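Local structure of dioxygenase (Pseudomonas brassicacearum, 5V2D) at residues H147-W161 with E173-A187. The protein probably cleaves the central double bond of lignin-derived stilbenes with dioxygen at an iron centre, as a member of the carotenoid-oxygenase family. Numbering follows the deposited sequence.
Sequences HNGVLLALKEDALPW and EWTFDGQIKSATFTA
Glu-173 OE2 is gripped by two waters: one, its O 2.8 Å from OE2, also donates to Leu-159 O and accepts from Trp-161 NE1, while the other accepts from Leu-159 N. CG of Glu-173 lies anti to the backbone N (chi1 -177°), carrying the extended chain past Leu-159 to these waters. Its CA sits over the five-membered ring of Trp-161, 4.1 Å from the centroid, in a CH-pi contact. A leucine in place of Trp-161 would probably cost the first water its indole donor and Glu-173 CA its aromatic floor. Next along, Trp-174 N gives Pro-160 O a nearly straight bond of 2.8 Å. The Trp-174 indole receives Val-150 CG2 and Leu-152 CD2 over one face, while its NE1 shares a water with His-147 NE2 and Asn-148 ND2. Leu-154 CD2 meets the edge of Phe-185, 3.7 Å from its CD2. At the far end a water links Glu-156 OE1 to Ala-187 N; OE1 also hydrogen-bonds ND1 of the iron ligand His-239, and Tyr-203 holds OE2, a second-shell carboxylate. Segment 173-187 leads from a four-stranded antiparallel blade to the ligand His-188, as in the seven-bladed carotenoid-oxygenase beta-propeller, whose four histidines hold the iron.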
loop_
_atom_site.group_PDB
_atom_site.type_symbol
_atom_site.label_atom_id
_atom_site.label_comp_id
_atom_site.label_asym_id
_atom_site.label_seq_id
_atom_site.Cartn_x
_atom_site.Cartn_y
_atom_site.Cartn_z
ATOM N N HIS A 147 6.855 14.886 1.687
ATOM C CA HIS A 147 8.319 14.944 1.924
ATOM C C HIS A 147 8.876 16.210 1.260
ATOM O O HIS A 147 8.632 16.496 0.093
ATOM C CB HIS A 147 9.015 13.681 1.392
ATOM C CG HIS A 147 10.507 13.821 1.308
ATOM N ND1 HIS A 147 11.304 13.802 2.441
ATOM C CD2 HIS A 147 11.326 14.052 0.245
ATOM C CE1 HIS A 147 12.572 13.955 2.064
ATOM N NE2 HIS A 147 12.621 14.117 0.745
ATOM N N ASN A 148 9.604 17.006 2.070
ATOM C CA ASN A 148 10.365 18.167 1.577
ATOM C C ASN A 148 9.540 19.068 0.699
ATOM O O ASN A 148 9.947 19.442 -0.426
ATOM C CB ASN A 148 11.588 17.609 0.800
ATOM C CG ASN A 148 12.647 18.643 0.505
ATOM O OD1 ASN A 148 12.716 19.658 1.174
ATOM N ND2 ASN A 148 13.497 18.360 -0.519
ATOM N N GLY A 149 8.346 19.383 1.159
ATOM C CA GLY A 149 7.518 20.381 0.528
ATOM C C GLY A 149 6.674 19.919 -0.659
ATOM O O GLY A 149 5.991 20.711 -1.289
ATOM N N VAL A 150 6.750 18.624 -0.975
ATOM C CA VAL A 150 5.884 18.033 -1.984
ATOM C C VAL A 150 5.170 16.789 -1.462
ATOM O O VAL A 150 5.479 16.248 -0.389
ATOM C CB VAL A 150 6.665 17.709 -3.300
ATOM C CG1 VAL A 150 7.313 18.946 -3.857
ATOM C CG2 VAL A 150 7.699 16.629 -3.122
ATOM N N LEU A 151 4.178 16.337 -2.251
ATOM C CA LEU A 151 3.590 15.008 -2.055
ATOM C C LEU A 151 4.295 14.030 -3.036
ATOM O O LEU A 151 4.371 14.319 -4.233
ATOM C CB LEU A 151 2.111 15.037 -2.420
ATOM C CG LEU A 151 1.372 13.731 -1.976
ATOM C CD1 LEU A 151 1.232 13.672 -0.481
ATOM C CD2 LEU A 151 0.019 13.617 -2.623
ATOM N N LEU A 152 4.806 12.921 -2.505
ATOM C CA LEU A 152 5.398 11.883 -3.354
ATOM C C LEU A 152 4.355 10.814 -3.617
ATOM O O LEU A 152 3.710 10.339 -2.668
ATOM C CB LEU A 152 6.555 11.239 -2.679
ATOM C CG LEU A 152 7.753 12.199 -2.463
ATOM C CD1 LEU A 152 8.840 11.391 -1.759
ATOM C CD2 LEU A 152 8.209 12.869 -3.746
ATOM N N ALA A 153 4.123 10.528 -4.857
ATOM C CA ALA A 153 3.314 9.398 -5.312
ATOM C C ALA A 153 4.285 8.327 -5.758
ATOM O O ALA A 153 5.171 8.545 -6.616
ATOM C CB ALA A 153 2.411 9.782 -6.477
ATOM N N LEU A 154 4.188 7.169 -5.124
ATOM C CA LEU A 154 5.228 6.164 -5.183
ATOM C C LEU A 154 4.720 4.839 -5.799
ATOM O O LEU A 154 3.593 4.392 -5.549
ATOM C CB LEU A 154 5.749 5.875 -3.820
ATOM C CG LEU A 154 6.239 7.102 -3.042
ATOM C CD1 LEU A 154 5.441 7.209 -1.721
ATOM C CD2 LEU A 154 7.714 6.924 -2.731
ATOM N N LYS A 155 5.645 4.178 -6.479
ATOM C CA LYS A 155 5.456 2.836 -6.873
ATOM C C LYS A 155 6.841 2.185 -7.046
ATOM O O LYS A 155 7.718 2.772 -7.573
ATOM C CB LYS A 155 4.748 2.930 -8.159
ATOM C CG LYS A 155 4.740 1.819 -9.063
ATOM C CD LYS A 155 3.925 0.794 -8.734
ATOM C CE LYS A 155 3.441 0.154 -10.052
ATOM N NZ LYS A 155 2.540 -0.926 -9.473
ATOM N N GLU A 156 6.942 0.964 -6.580
ATOM C CA GLU A 156 8.222 0.335 -6.277
ATOM C C GLU A 156 9.053 -0.076 -7.485
ATOM O O GLU A 156 10.155 -0.620 -7.315
ATOM C CB GLU A 156 8.024 -0.885 -5.363
ATOM C CG GLU A 156 7.321 -2.084 -6.066
ATOM C CD GLU A 156 6.685 -3.025 -5.025
ATOM O OE1 GLU A 156 5.907 -2.529 -4.176
ATOM O OE2 GLU A 156 6.966 -4.255 -5.047
ATOM N N ASP A 157 8.569 0.177 -8.685
ATOM C CA ASP A 157 9.313 -0.110 -9.941
ATOM C C ASP A 157 10.079 1.088 -10.450
ATOM O O ASP A 157 10.703 1.004 -11.478
ATOM C CB ASP A 157 8.391 -0.628 -11.049
ATOM C CG ASP A 157 7.344 0.361 -11.486
ATOM O OD1 ASP A 157 7.130 1.406 -10.787
ATOM O OD2 ASP A 157 6.666 0.067 -12.558
ATOM N N ALA A 158 10.033 2.234 -9.746
ATOM C CA ALA A 158 10.645 3.444 -10.255
ATOM C C ALA A 158 10.791 4.480 -9.146
ATOM O O ALA A 158 10.309 4.260 -8.019
ATOM C CB ALA A 158 9.815 3.995 -11.407
ATOM N N LEU A 159 11.419 5.594 -9.493
ATOM C CA LEU A 159 11.462 6.736 -8.612
ATOM C C LEU A 159 10.057 7.323 -8.513
ATOM O O LEU A 159 9.214 7.116 -9.401
ATOM C CB LEU A 159 12.403 7.791 -9.224
ATOM C CG LEU A 159 13.922 7.468 -9.152
ATOM C CD1 LEU A 159 14.658 8.510 -9.985
ATOM C CD2 LEU A 159 14.386 7.554 -7.745
ATOM N N PRO A 160 9.775 8.046 -7.444
ATOM C CA PRO A 160 8.453 8.589 -7.228
ATOM C C PRO A 160 8.216 9.813 -8.048
ATOM O O PRO A 160 9.162 10.338 -8.639
ATOM C CB PRO A 160 8.465 8.952 -5.732
ATOM C CG PRO A 160 9.888 9.041 -5.335
ATOM C CD PRO A 160 10.702 8.291 -6.304
ATOM N N TRP A 161 6.952 10.245 -8.108
ATOM C CA TRP A 161 6.518 11.414 -8.828
ATOM C C TRP A 161 6.007 12.455 -7.800
ATOM O O TRP A 161 5.280 12.127 -6.860
ATOM C CB TRP A 161 5.413 11.052 -9.841
ATOM C CG TRP A 161 6.026 10.462 -11.027
ATOM C CD1 TRP A 161 6.674 9.274 -11.105
ATOM C CD2 TRP A 161 6.207 11.107 -12.287
ATOM N NE1 TRP A 161 7.220 9.133 -12.349
ATOM C CE2 TRP A 161 6.959 10.246 -13.093
ATOM C CE3 TRP A 161 5.788 12.315 -12.817
ATOM C CZ2 TRP A 161 7.276 10.562 -14.415
ATOM C CZ3 TRP A 161 6.101 12.630 -14.125
ATOM C CH2 TRP A 161 6.856 11.781 -14.898
ATOM N N GLU A 173 9.044 13.675 -12.120
ATOM C CA GLU A 173 9.747 12.634 -11.432
ATOM C C GLU A 173 10.607 13.284 -10.361
ATOM O O GLU A 173 11.264 14.271 -10.597
ATOM C CB GLU A 173 10.606 11.826 -12.388
ATOM C CG GLU A 173 11.293 10.676 -11.708
ATOM C CD GLU A 173 12.174 9.845 -12.670
ATOM O OE1 GLU A 173 13.171 10.467 -13.143
ATOM O OE2 GLU A 173 11.951 8.603 -12.902
ATOM N N TRP A 174 10.608 12.716 -9.187
ATOM C CA TRP A 174 11.430 13.232 -8.090
ATOM C C TRP A 174 12.687 12.397 -7.944
ATOM O O TRP A 174 12.642 11.232 -7.600
ATOM C CB TRP A 174 10.642 13.215 -6.758
ATOM C CG TRP A 174 11.166 14.069 -5.704
ATOM C CD1 TRP A 174 11.825 13.669 -4.610
ATOM C CD2 TRP A 174 11.090 15.478 -5.616
ATOM N NE1 TRP A 174 12.134 14.735 -3.795
ATOM C CE2 TRP A 174 11.719 15.865 -4.394
ATOM C CE3 TRP A 174 10.547 16.469 -6.439
ATOM C CZ2 TRP A 174 11.832 17.192 -3.979
ATOM C CZ3 TRP A 174 10.654 17.798 -6.035
ATOM C CH2 TRP A 174 11.261 18.138 -4.800
ATOM N N THR A 175 13.827 13.028 -8.160
ATOM C CA THR A 175 15.150 12.310 -8.105
ATOM C C THR A 175 15.873 12.522 -6.785
ATOM O O THR A 175 16.933 12.006 -6.587
ATOM C CB THR A 175 16.093 12.848 -9.244
ATOM O OG1 THR A 175 16.342 14.214 -8.949
ATOM C CG2 THR A 175 15.424 12.790 -10.612
ATOM N N PHE A 176 15.273 13.241 -5.865
ATOM C CA PHE A 176 15.882 13.649 -4.571
ATOM C C PHE A 176 17.190 14.411 -4.864
ATOM O O PHE A 176 18.258 14.000 -4.385
ATOM C CB PHE A 176 16.104 12.462 -3.615
ATOM C CG PHE A 176 14.834 11.723 -3.263
ATOM C CD1 PHE A 176 14.334 10.726 -4.105
ATOM C CD2 PHE A 176 14.167 12.047 -2.111
ATOM C CE1 PHE A 176 13.176 10.030 -3.749
ATOM C CE2 PHE A 176 12.978 11.392 -1.765
ATOM C CZ PHE A 176 12.512 10.342 -2.579
ATOM N N ASP A 177 17.066 15.436 -5.661
ATOM C CA ASP A 177 18.224 16.274 -6.095
ATOM C C ASP A 177 19.396 15.464 -6.653
ATOM O O ASP A 177 20.527 15.741 -6.330
ATOM C CB ASP A 177 18.684 17.147 -4.896
ATOM C CG ASP A 177 17.594 18.095 -4.419
ATOM O OD1 ASP A 177 17.108 18.073 -3.235
ATOM O OD2 ASP A 177 17.145 18.868 -5.276
ATOM N N GLY A 178 19.087 14.417 -7.431
ATOM C CA GLY A 178 20.067 13.528 -7.997
ATOM C C GLY A 178 20.772 12.595 -7.076
ATOM O O GLY A 178 21.658 11.914 -7.518
ATOM N N GLN A 179 20.377 12.466 -5.812
ATOM C CA GLN A 179 21.135 11.651 -4.861
ATOM C C GLN A 179 20.851 10.172 -4.877
ATOM O O GLN A 179 21.639 9.390 -4.343
ATOM C CB GLN A 179 20.950 12.167 -3.429
ATOM C CG GLN A 179 21.400 13.595 -3.183
ATOM C CD GLN A 179 20.883 14.174 -1.885
ATOM O OE1 GLN A 179 21.588 14.209 -0.869
ATOM N NE2 GLN A 179 19.602 14.568 -1.884
ATOM N N ILE A 180 19.714 9.765 -5.448
ATOM C CA ILE A 180 19.260 8.350 -5.352
ATOM C C ILE A 180 19.679 7.709 -6.655
ATOM O O ILE A 180 19.229 8.131 -7.670
ATOM C CB ILE A 180 17.724 8.238 -5.132
ATOM C CG1 ILE A 180 17.355 8.833 -3.797
ATOM C CG2 ILE A 180 17.275 6.808 -5.270
ATOM C CD1 ILE A 180 17.818 8.101 -2.581
ATOM N N LYS A 181 20.523 6.695 -6.609
ATOM C CA LYS A 181 21.063 6.122 -7.805
ATOM C C LYS A 181 20.505 4.732 -8.077
ATOM O O LYS A 181 20.978 4.090 -8.984
ATOM C CB LYS A 181 22.613 5.986 -7.685
ATOM C CG LYS A 181 23.370 7.241 -7.367
ATOM C CD LYS A 181 23.069 8.349 -8.322
ATOM C CE LYS A 181 24.052 9.508 -8.167
ATOM N NZ LYS A 181 23.654 10.547 -9.191
ATOM N N SER A 182 19.563 4.226 -7.305
ATOM C CA SER A 182 18.955 2.951 -7.603
ATOM C C SER A 182 18.002 3.139 -8.748
ATOM O O SER A 182 17.537 4.212 -9.023
ATOM C CB SER A 182 18.174 2.400 -6.401
ATOM O OG SER A 182 17.445 3.433 -5.811
ATOM N N ALA A 183 17.690 2.027 -9.387
ATOM C CA ALA A 183 16.718 2.029 -10.491
ATOM C C ALA A 183 15.298 2.189 -9.982
ATOM O O ALA A 183 14.454 2.590 -10.744
ATOM C CB ALA A 183 16.832 0.722 -11.312
ATOM N N THR A 184 15.040 1.871 -8.710
ATOM C CA THR A 184 13.670 1.900 -8.137
ATOM C C THR A 184 13.679 2.574 -6.781
ATOM O O THR A 184 14.757 2.833 -6.228
ATOM C CB THR A 184 13.167 0.463 -7.943
ATOM O OG1 THR A 184 13.972 -0.180 -6.944
ATOM C CG2 THR A 184 13.258 -0.341 -9.254
ATOM N N PHE A 185 12.491 2.824 -6.234
ATOM C CA PHE A 185 12.344 3.359 -4.881
ATOM C C PHE A 185 11.077 2.799 -4.286
ATOM O O PHE A 185 10.062 2.757 -4.988
ATOM C CB PHE A 185 12.300 4.854 -5.019
ATOM C CG PHE A 185 12.449 5.608 -3.735
ATOM C CD1 PHE A 185 13.704 6.000 -3.268
ATOM C CD2 PHE A 185 11.321 5.980 -2.993
ATOM C CE1 PHE A 185 13.819 6.731 -2.112
ATOM C CE2 PHE A 185 11.454 6.713 -1.845
ATOM C CZ PHE A 185 12.716 7.099 -1.403
ATOM N N THR A 186 11.092 2.387 -3.042
ATOM C CA THR A 186 9.933 1.708 -2.442
ATOM C C THR A 186 8.685 2.545 -2.479
ATOM O O THR A 186 8.762 3.793 -2.434
ATOM C CB THR A 186 10.238 1.321 -0.970
ATOM O OG1 THR A 186 9.213 0.516 -0.444
ATOM C CG2 THR A 186 10.441 2.507 -0.114
ATOM N N ALA A 187 7.533 1.883 -2.462
ATOM C CA ALA A 187 6.273 2.579 -2.172
ATOM C C ALA A 187 5.939 2.482 -0.675
ATOM O O ALA A 187 4.884 2.944 -0.281
ATOM C CB ALA A 187 5.161 1.982 -3.017
HETATM O O HOH W 1 13.621 15.496 -1.434
HETATM O O HOH W 2 15.148 20.001 -2.462
HETATM O O HOH W 3 6.872 -1.037 -2.160
HETATM O O HOH W 4 9.616 7.384 -12.018
HETATM O O HOH W 5 12.576 6.031 -12.251
#